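Local coordinates for protein putative carboxymuconolactone decarboxylase (Burkholderia xenovorans, PDB 2QEU) that is a putative carboxymuconolactone decarboxylase of the AhpD-like clan that may have peroxiredoxin activity, at residues R50-M53 and L54-E57; K62-L65 and K66-H69; A95-S98 and V99-I103; K134-A137 and G138-T141. All coordinates share one frame; numbering follows the deposited sequence. Where two conformers were deposited one is given.

In the fold
The all-helical chain makes these four local contacts in series, and none encloses another. Contact 1 is the C-terminal end of helix 40-53 and the loop after it. Contact 2 ends that loop and starts helix 65-79. The two touch where Lys68 NZ reaches the carbonyl oxygens of Met53 and Lys55, closing the loop between the helices. Contact 3 joins the end of helix 82-94 to the start of helix 99-113. Tyr67 OH and Glu101 OE2 tie it to contact 2. Contacts 1 to 3 all touch the second subunit. Contact 4 ends helix 122-137 at the C terminus and touches none of the others; contact 3 is about 5 Å away between nearest atoms.

Contact 1: residues R50-M53 and L54-E57; sequences RTTM and LKSE
Leu54 folds back on Arg50 where helix 40-53 ends, in the all-helical fold of the AhpD-like clan. Leu54 is the first residue to leave helical backbone angles. Its N still closes a last helical turn, donating to Arg50 O at 2.9 Å with an N-H...O angle of 143°.

The tight part is the Arg50-Leu54 pair, and both residues are buried. The Leu54 methyl CD1 lies over one face of the Arg50 guanidinium, 3.3 Å above its plane and displaced toward the rim. Its nearest atom there is Arg50 NH1, 3.4 Å from CD1. The Arg50 chain is extended from CG to NE, with CG opposite the backbone N (chi1 -158°), which carries the flat group out to that methyl. Asp24 makes a salt bridge with Arg50 NH1, and Arg50 NH2 bonds a citrate that probably came from the crystallisation liquor. Leu54 also packs on helix 65-79 and on Leu108 of the second subunit.

The looser part is around Thr52 and Lys55, both partly exposed. Their polar ends stand 4.1 Å apart, from Thr52 OG1 to Lys55 NZ. Both reach Glu41 of the third subunit instead: OG1 by a hydrogen bond and NZ by a salt bridge. One oxygen, OE1 of that glutamate, takes both. The backbone makes the direct link here. Lys55 N donates to Thr52 O at 3.2 Å, and it sits well above the carbonyl plane, 67° out of it.

Contact 2: residues K62-L65 and K66-H69; sequences KLPL and KYKH
The Tyr67 ring has Lys66 CG over the centre of one face, 3.9 Å above the plane. Pro64 comes to the ring obliquely, and its CB is 3.7 Å from Tyr67 CD2. Tyr67 also meets Tyr67 of the second subunit, and its OH bonds Glu101. The His69 imidazole is met at its edge by Leu65. Leu65 CG lies in the ring plane, and Leu65 CD1 is 3.6 Å from His69 CD2. Leu65 O is at the edge too, near the plane and 3.5 Å from His69 CD2. These two side chains run side by side in the same direction. Both ring nitrogens have partners: NE2 bonds Asp24 and ND1 bonds His88.

Lys68 crosses Leu63, with Lys68 CG 3.9 Å from Leu63 CD2. Its extended chain passes Leu63 O, which is 3.4 Å from Lys68 CE. Beyond this, NZ of the buried Lys68 is gripped by the carbonyl oxygens of Met53, at the end of helix 40-53, and of Lys55 in the loop after it.

Pro64 O accepts from Lys68 N at 3.0 Å, in the carbonyl plane, and weakly from Tyr67 N. Leu65 O takes His69 N, almost straight at 173°. This is the first turn of helix 65-79, with proline at the N-cap.

Contact 3: residues A95-S98 and V99-I103; sequences AGLS and VDELI
Ser98 and Glu101 form a capping box at the start of helix 99-113, each side chain bonding the other's backbone N. Ser98 is the N-cap. Its OG accepts from Glu101 N at 3.1 Å and 165°. Ser98 OG sits between its own backbone N and carbonyl carbon (chi1 73°), which turns it toward the first helical turn. In return, Ser98 N donates to Glu101 OE1 at 3.1 Å, nearly straight at 170°. It uses the anti lone pair of OE1, the one away from OE2. The other oxygen, OE2, bonds the hydroxyl of Tyr67, so both oxygens of the carboxylate are bonded.

The ordinary helical bond follows: Leu102 N to Ser98 O, 3.0 Å.

Van der Waals packing comes from Leu97. Its CD2 makes an apolar contact with Leu102 CB at 3.8 Å, the two side chains crossing at about a right angle. Its CD1 lies against Glu101 OE1. Leu97 also touches Tyr67 of helix 65-79 and Ala92 of helix 82-94, so it sits where three helices come together.

Just before the box, Gly96 ends helix 82-94 in a Schellman motif, and its positive phi suits glycine. A water joins this end to the box: it donates to Gly96 O at 2.9 Å and to Glu101 OE1 at 2.5 Å.

Contact 4: residues K134-A137 and G138-T141; sequences KELA and GKRT
The C-terminal end of helix 122-137, at the surface, carries a salt bridge between Glu135 and Lys139, four residues on. Glu135 OE2 and Lys139 NZ are 2.7 Å apart. The ammonium meets OE2 on its anti side, 20° out of the carboxylate plane. Glu135 is extended beyond CG, while Lys139 bends at chi3 (-64°). The bend brings NZ back to the carboxylate, and the two chains cross at a slant. On the way, Lys139 CG passes 3.2 Å from Glu135 O.

Backbone bonds link the last turn of helix 122-137 to the C-terminal tail. Gly138 N donates to Lys134 O at 3.1 Å, as in a regular alpha-helical turn. It also reaches Glu135 O, but weakly, at 3.0 Å and 126°. Lys139 N then bonds Leu136 O at 3.3 Å, standing far above the carbonyl plane. Two of these three bonds, one of them weak, run from residue i+3 to i, as in a 3-10 turn.

Arg140 lies across Leu136, but the detail of this packing is doubtful: Leu136 CD1 is modelled too close to the guanidinium, and Leu136 has two deposited conformers. The tip of Arg140 also makes a weak hydrogen bond from NH2 to Asn94 O, at the end of helix 82-94.

Contact 1: residues R50-M53 and L54-E57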
loop_
_atom_site.group_PDB
_atom_site.type_symbol
_atom_site.label_atom_id
_atom_site.label_comp_id
_atom_site.label_asym_id
_atom_site.label_seq_id
_atom_site.Cartn_x
_atom_site.Cartn_y
_atom_site.Cartn_z
ATOM N N ARG B 50 0.558 -1.674 -23.489
ATOM C CA ARG B 50 1.585 -2.670 -23.132
ATOM C C ARG B 50 2.593 -2.870 -24.255
ATOM O O ARG B 50 3.786 -3.017 -24.031
ATOM C CB ARG B 50 0.901 -4.017 -22.882
ATOM C CG ARG B 50 1.685 -4.938 -22.037
ATOM C CD ARG B 50 0.991 -6.257 -21.930
ATOM N NE ARG B 50 1.649 -7.042 -20.902
ATOM C CZ ARG B 50 2.720 -7.797 -21.111
ATOM N NH1 ARG B 50 3.239 -7.947 -22.328
ATOM N NH2 ARG B 50 3.263 -8.423 -20.088
ATOM N N THR B 51 2.070 -2.892 -25.472
ATOM C CA THR B 51 2.876 -3.123 -26.660
ATOM C C THR B 51 3.922 -2.043 -26.855
ATOM O O THR B 51 5.084 -2.368 -27.156
ATOM C CB THR B 51 1.979 -3.269 -27.903
ATOM O OG1 THR B 51 1.079 -4.357 -27.662
ATOM C CG2 THR B 51 2.801 -3.517 -29.124
ATOM N N THR B 52 3.530 -0.780 -26.664
ATOM C CA THR B 52 4.497 0.327 -26.738
ATOM C C THR B 52 5.478 0.252 -25.547
ATOM O O THR B 52 6.719 0.327 -25.715
ATOM C CB THR B 52 3.817 1.711 -26.856
ATOM O OG1 THR B 52 4.824 2.731 -26.906
ATOM C CG2 THR B 52 2.924 1.992 -25.713
HETATM N N MSE B 53 4.940 0.010 -24.356
HETATM C CA MSE B 53 5.805 0.030 -23.170
HETATM C C MSE B 53 6.877 -1.054 -23.193
HETATM O O MSE B 53 7.991 -0.816 -22.754
HETATM C CB MSE B 53 4.982 -0.123 -21.922
HETATM C CG MSE B 53 4.224 1.131 -21.549
HETATM SE SE MSE B 53 3.134 0.691 -19.988
HETATM C CE MSE B 53 2.452 2.419 -19.576
ATOM N N LEU B 54 6.554 -2.206 -23.782
ATOM C CA LEU B 54 7.445 -3.355 -23.786
ATOM C C LEU B 54 8.099 -3.577 -25.176
ATOM O O LEU B 54 8.634 -4.650 -25.492
ATOM C CB LEU B 54 6.666 -4.579 -23.286
ATOM C CG LEU B 54 6.496 -4.609 -21.783
ATOM C CD1 LEU B 54 5.478 -5.663 -21.296
ATOM C CD2 LEU B 54 7.853 -4.810 -21.092
ATOM N N LYS B 55 8.071 -2.530 -25.994
ATOM C CA LYS B 55 8.808 -2.516 -27.256
ATOM C C LYS B 55 10.254 -3.008 -27.051
ATOM O O LYS B 55 10.930 -2.665 -26.076
ATOM C CB LYS B 55 8.773 -1.080 -27.812
ATOM C CG LYS B 55 9.271 -0.930 -29.183
ATOM C CD LYS B 55 8.517 0.165 -29.936
ATOM C CE LYS B 55 8.824 1.562 -29.421
ATOM N NZ LYS B 55 7.692 2.483 -29.775
ATOM N N SER B 56 10.713 -3.831 -27.975
ATOM C CA SER B 56 12.102 -4.305 -27.974
ATOM C C SER B 56 13.069 -3.245 -28.527
ATOM O O SER B 56 12.672 -2.284 -29.171
ATOM C CB SER B 56 12.242 -5.554 -28.837
ATOM O OG SER B 56 11.963 -5.213 -30.163
ATOM N N GLU B 57 14.346 -3.454 -28.238
ATOM C CA GLU B 57 15.407 -2.644 -28.817
ATOM C C GLU B 57 15.383 -2.711 -30.352
ATOM O O GLU B 57 15.554 -1.686 -31.014
ATOM C CB GLU B 57 16.752 -3.131 -28.295
ATOM C CG GLU B 57 17.047 -2.726 -26.869
ATOM C CD GLU B 57 18.382 -3.251 -26.405
ATOM O OE1 GLU B 57 18.494 -4.464 -26.062
ATOM O OE2 GLU B 57 19.332 -2.443 -26.393
#

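Contact 2: residues K62-L65 and K66-H69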
loop_
_atom_site.group_PDB
_atom_site.type_symbol
_atom_site.label_atom_id
_atom_site.label_comp_id
_atom_site.label_asym_id
_atom_site.label_seq_id
_atom_site.Cartn_x
_atom_site.Cartn_y
_atom_site.Cartn_z
ATOM N N LYS B 62 14.978 1.992 -26.101
ATOM C CA LYS B 62 16.300 2.256 -25.536
ATOM C C LYS B 62 16.676 1.369 -24.351
ATOM O O LYS B 62 17.835 1.024 -24.194
ATOM C CB LYS B 62 16.441 3.735 -25.170
ATOM C CG LYS B 62 16.208 4.681 -26.371
ATOM C CD LYS B 62 17.265 4.538 -27.414
ATOM C CE LYS B 62 16.987 5.412 -28.647
ATOM N NZ LYS B 62 15.691 5.071 -29.304
ATOM N N LEU B 63 15.706 0.989 -23.517
ATOM C CA LEU B 63 15.973 0.154 -22.340
ATOM C C LEU B 63 15.832 -1.306 -22.774
ATOM O O LEU B 63 14.819 -1.666 -23.328
ATOM C CB LEU B 63 14.930 0.491 -21.260
ATOM C CG LEU B 63 15.051 -0.160 -19.866
ATOM C CD1 LEU B 63 16.346 0.202 -19.223
ATOM C CD2 LEU B 63 13.846 0.227 -18.998
ATOM N N PRO B 64 16.879 -2.119 -22.602
ATOM C CA PRO B 64 16.810 -3.520 -22.996
ATOM C C PRO B 64 15.610 -4.262 -22.393
ATOM O O PRO B 64 15.253 -4.038 -21.226
ATOM C CB PRO B 64 18.113 -4.095 -22.452
ATOM C CG PRO B 64 19.048 -2.932 -22.425
ATOM C CD PRO B 64 18.213 -1.760 -22.073
ATOM N N LEU B 65 14.990 -5.113 -23.209
ATOM C CA LEU B 65 13.776 -5.832 -22.813
ATOM C C LEU B 65 13.966 -6.633 -21.525
ATOM O O LEU B 65 13.057 -6.706 -20.702
ATOM C CB LEU B 65 13.323 -6.783 -23.917
ATOM C CG LEU B 65 11.963 -7.470 -23.823
ATOM C CD1 LEU B 65 10.826 -6.461 -23.530
ATOM C CD2 LEU B 65 11.694 -8.274 -25.109
ATOM N N LYS B 66 15.129 -7.257 -21.385
ATOM C CA LYS B 66 15.413 -7.992 -20.154
ATOM C C LYS B 66 15.286 -7.130 -18.890
ATOM O O LYS B 66 14.787 -7.589 -17.829
ATOM C CB LYS B 66 16.779 -8.642 -20.213
ATOM C CG LYS B 66 17.958 -7.707 -20.408
ATOM C CD LYS B 66 19.233 -8.594 -20.597
ATOM C CE LYS B 66 20.453 -7.760 -20.910
ATOM N NZ LYS B 66 21.647 -8.557 -21.262
ATOM N N TYR B 67 15.723 -5.874 -18.995
ATOM C CA TYR B 67 15.627 -4.938 -17.860
ATOM C C TYR B 67 14.217 -4.364 -17.653
ATOM O O TYR B 67 13.803 -4.113 -16.511
ATOM C CB TYR B 67 16.693 -3.841 -17.969
ATOM C CG TYR B 67 18.090 -4.424 -17.922
ATOM C CD1 TYR B 67 18.449 -5.395 -16.979
ATOM C CD2 TYR B 67 19.046 -4.052 -18.848
ATOM C CE1 TYR B 67 19.727 -5.982 -16.978
ATOM C CE2 TYR B 67 20.312 -4.601 -18.847
ATOM C CZ TYR B 67 20.667 -5.558 -17.927
ATOM O OH TYR B 67 21.938 -6.098 -17.980
ATOM N N LYS B 68 13.468 -4.206 -18.760
ATOM C CA LYS B 68 12.066 -3.868 -18.675
ATOM C C LYS B 68 11.322 -4.913 -17.844
ATOM O O LYS B 68 10.595 -4.592 -16.912
ATOM C CB LYS B 68 11.427 -3.760 -20.044
ATOM C CG LYS B 68 11.943 -2.593 -20.877
ATOM C CD LYS B 68 11.024 -2.309 -22.097
ATOM C CE LYS B 68 11.478 -1.058 -22.789
ATOM N NZ LYS B 68 10.687 -0.800 -23.995
ATOM N N HIS B 69 11.515 -6.177 -18.202
ATOM C CA HIS B 69 10.886 -7.242 -17.417
ATOM C C HIS B 69 11.434 -7.411 -16.011
ATOM O O HIS B 69 10.658 -7.730 -15.108
ATOM C CB HIS B 69 10.904 -8.545 -18.176
ATOM C CG HIS B 69 9.897 -8.608 -19.270
ATOM N ND1 HIS B 69 8.551 -8.790 -19.042
ATOM C CD2 HIS B 69 10.047 -8.495 -20.606
ATOM C CE1 HIS B 69 7.912 -8.798 -20.202
ATOM N NE2 HIS B 69 8.799 -8.633 -21.175
#

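Contact 3: residues A95-S98 and V99-I103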
loop_
_atom_site.group_PDB
_atom_site.type_symbol
_atom_site.label_atom_id
_atom_site.label_comp_id
_atom_site.label_asym_id
_atom_site.label_seq_id
_atom_site.Cartn_x
_atom_site.Cartn_y
_atom_site.Cartn_z
ATOM N N ALA B 95 14.678 -13.062 -22.619
ATOM C CA ALA B 95 15.322 -11.922 -23.258
ATOM C C ALA B 95 16.793 -11.731 -22.831
ATOM O O ALA B 95 17.448 -10.745 -23.200
ATOM C CB ALA B 95 14.472 -10.625 -23.025
ATOM N N GLY B 96 17.325 -12.651 -22.036
ATOM C CA GLY B 96 18.750 -12.666 -21.727
ATOM C C GLY B 96 19.152 -12.332 -20.313
ATOM O O GLY B 96 20.325 -12.306 -19.998
ATOM N N LEU B 97 18.189 -12.066 -19.428
ATOM C CA LEU B 97 18.581 -11.732 -18.067
ATOM C C LEU B 97 19.179 -12.948 -17.378
ATOM O O LEU B 97 18.655 -14.035 -17.511
ATOM C CB LEU B 97 17.368 -11.284 -17.270
ATOM C CG LEU B 97 17.693 -10.578 -15.926
ATOM C CD1 LEU B 97 18.054 -9.122 -16.146
ATOM C CD2 LEU B 97 16.541 -10.776 -14.903
ATOM N N SER B 98 20.281 -12.769 -16.655
ATOM C CA SER B 98 20.838 -13.849 -15.838
ATOM C C SER B 98 20.152 -13.961 -14.486
ATOM O O SER B 98 19.571 -12.986 -13.971
ATOM C CB SER B 98 22.329 -13.637 -15.630
ATOM O OG SER B 98 22.572 -12.588 -14.731
ATOM N N VAL B 99 20.251 -15.147 -13.894
ATOM C CA VAL B 99 19.773 -15.345 -12.526
ATOM C C VAL B 99 20.489 -14.394 -11.535
ATOM O O VAL B 99 19.869 -13.771 -10.675
ATOM C CB VAL B 99 19.839 -16.832 -12.048
ATOM C CG1 VAL B 99 19.354 -16.928 -10.554
ATOM C CG2 VAL B 99 18.980 -17.726 -12.982
ATOM N N ASP B 100 21.797 -14.230 -11.695
ATOM C CA ASP B 100 22.501 -13.260 -10.837
ATOM C C ASP B 100 21.916 -11.862 -10.898
ATOM O O ASP B 100 21.774 -11.231 -9.855
ATOM C CB ASP B 100 23.974 -13.186 -11.212
ATOM C CG ASP B 100 24.757 -14.419 -10.822
ATOM O OD1 ASP B 100 24.306 -15.196 -9.952
ATOM O OD2 ASP B 100 25.836 -14.618 -11.416
ATOM N N GLU B 101 21.626 -11.356 -12.104
ATOM C CA GLU B 101 21.021 -10.029 -12.266
ATOM C C GLU B 101 19.617 -9.974 -11.645
ATOM O O GLU B 101 19.223 -8.977 -11.076
ATOM C CB GLU B 101 20.905 -9.617 -13.735
ATOM C CG GLU B 101 22.206 -9.340 -14.423
ATOM C CD GLU B 101 22.026 -9.058 -15.906
ATOM O OE1 GLU B 101 21.361 -9.856 -16.615
ATOM O OE2 GLU B 101 22.501 -7.997 -16.328
ATOM N N LEU B 102 18.871 -11.059 -11.798
ATOM C CA LEU B 102 17.538 -11.150 -11.241
ATOM C C LEU B 102 17.605 -10.929 -9.735
ATOM O O LEU B 102 16.864 -10.125 -9.159
ATOM C CB LEU B 102 16.939 -12.529 -11.525
ATOM C CG LEU B 102 15.508 -12.781 -11.006
ATOM C CD1 LEU B 102 14.492 -11.923 -11.817
ATOM C CD2 LEU B 102 15.167 -14.277 -11.038
ATOM N N ILE B 103 18.494 -11.672 -9.082
ATOM C CA ILE B 103 18.651 -11.611 -7.652
ATOM C C ILE B 103 19.069 -10.172 -7.258
ATOM O O ILE B 103 18.533 -9.608 -6.322
ATOM C CB ILE B 103 19.648 -12.684 -7.119
ATOM C CG1 ILE B 103 19.112 -14.135 -7.317
ATOM C CG2 ILE B 103 19.987 -12.447 -5.641
ATOM C CD1 ILE B 103 20.184 -15.198 -7.129
HETATM O O HOH W 1 22.106 -10.318 -18.960
#

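Contact 4: residues K134-A137 and G138-T141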
loop_
_atom_site.group_PDB
_atom_site.type_symbol
_atom_site.label_atom_id
_atom_site.label_comp_id
_atom_site.label_asym_id
_atom_site.label_seq_id
_atom_site.Cartn_x
_atom_site.Cartn_y
_atom_site.Cartn_z
ATOM N N LYS B 134 18.172 -23.768 -15.960
ATOM C CA LYS B 134 18.541 -25.088 -16.491
ATOM C C LYS B 134 17.657 -25.500 -17.652
ATOM O O LYS B 134 18.149 -26.104 -18.619
ATOM C CB LYS B 134 18.492 -26.146 -15.409
ATOM C CG LYS B 134 19.538 -25.919 -14.333
ATOM C CD LYS B 134 19.444 -26.931 -13.221
ATOM C CE LYS B 134 18.177 -26.769 -12.421
ATOM N NZ LYS B 134 18.328 -27.281 -11.025
ATOM N N GLU B 135 16.361 -25.126 -17.580
ATOM C CA GLU B 135 15.464 -25.417 -18.688
ATOM C C GLU B 135 15.921 -24.687 -19.936
ATOM O O GLU B 135 16.058 -25.276 -21.001
ATOM C CB GLU B 135 14.031 -25.022 -18.332
ATOM C CG GLU B 135 13.038 -25.476 -19.326
ATOM C CD GLU B 135 11.644 -24.863 -19.115
ATOM O OE1 GLU B 135 11.152 -24.851 -17.985
ATOM O OE2 GLU B 135 11.065 -24.387 -20.119
ATOM N N LEU B 136 16.187 -23.394 -19.788
ATOM C CA LEU B 136 16.590 -22.600 -20.943
ATOM C C LEU B 136 17.892 -23.123 -21.576
ATOM O O LEU B 136 18.023 -23.199 -22.806
ATOM C CB LEU B 136 16.718 -21.136 -20.509
ATOM C CG LEU B 136 16.772 -20.053 -21.575
ATOM C CD1 LEU B 136 15.536 -20.121 -22.472
ATOM C CD2 LEU B 136 16.870 -18.728 -20.832
ATOM N N ALA B 137 18.841 -23.510 -20.735
ATOM C CA ALA B 137 20.096 -24.122 -21.221
ATOM C C ALA B 137 19.881 -25.445 -21.988
ATOM O O ALA B 137 20.614 -25.747 -22.936
ATOM C CB ALA B 137 21.044 -24.340 -20.094
ATOM N N GLY B 138 18.876 -26.233 -21.602
ATOM C CA GLY B 138 18.577 -27.508 -22.219
ATOM C C GLY B 138 17.751 -27.433 -23.515
ATOM O O GLY B 138 17.453 -28.435 -24.107
ATOM N N LYS B 139 17.338 -26.194 -23.875
ATOM C CA LYS B 139 16.555 -25.951 -25.089
ATOM C C LYS B 139 17.295 -25.172 -26.153
ATOM O O LYS B 139 16.799 -25.035 -27.261
ATOM C CB LYS B 139 15.238 -25.240 -24.751
ATOM C CG LYS B 139 14.416 -25.949 -23.708
ATOM C CD LYS B 139 13.067 -25.299 -23.511
ATOM C CE LYS B 139 13.172 -23.903 -22.989
ATOM N NZ LYS B 139 11.893 -23.311 -22.408
ATOM N N ARG B 140 18.490 -24.688 -25.814
ATOM C CA ARG B 140 19.248 -23.792 -26.654
ATOM C C ARG B 140 20.638 -24.316 -26.857
ATOM O O ARG B 140 21.187 -24.917 -25.960
ATOM C CB ARG B 140 19.373 -22.430 -25.969
ATOM C CG ARG B 140 18.040 -21.822 -25.597
ATOM C CD ARG B 140 18.199 -20.421 -25.058
ATOM N NE ARG B 140 16.950 -19.670 -25.202
ATOM C CZ ARG B 140 16.763 -18.433 -24.744
ATOM N NH1 ARG B 140 17.750 -17.807 -24.107
ATOM N NH2 ARG B 140 15.581 -17.828 -24.924
ATOM N N THR B 141 21.207 -23.997 -27.999
ATOM C CA THR B 141 22.571 -24.390 -28.344
ATOM C C THR B 141 23.602 -23.691 -27.413
ATOM O O THR B 141 23.389 -22.593 -26.955
ATOM C CB THR B 141 22.855 -24.143 -29.813
ATOM O OG1 THR B 141 21.893 -24.877 -30.594
ATOM C CG2 THR B 141 24.255 -24.654 -30.206
ATOM O OXT THR B 141 24.660 -24.253 -27.101
#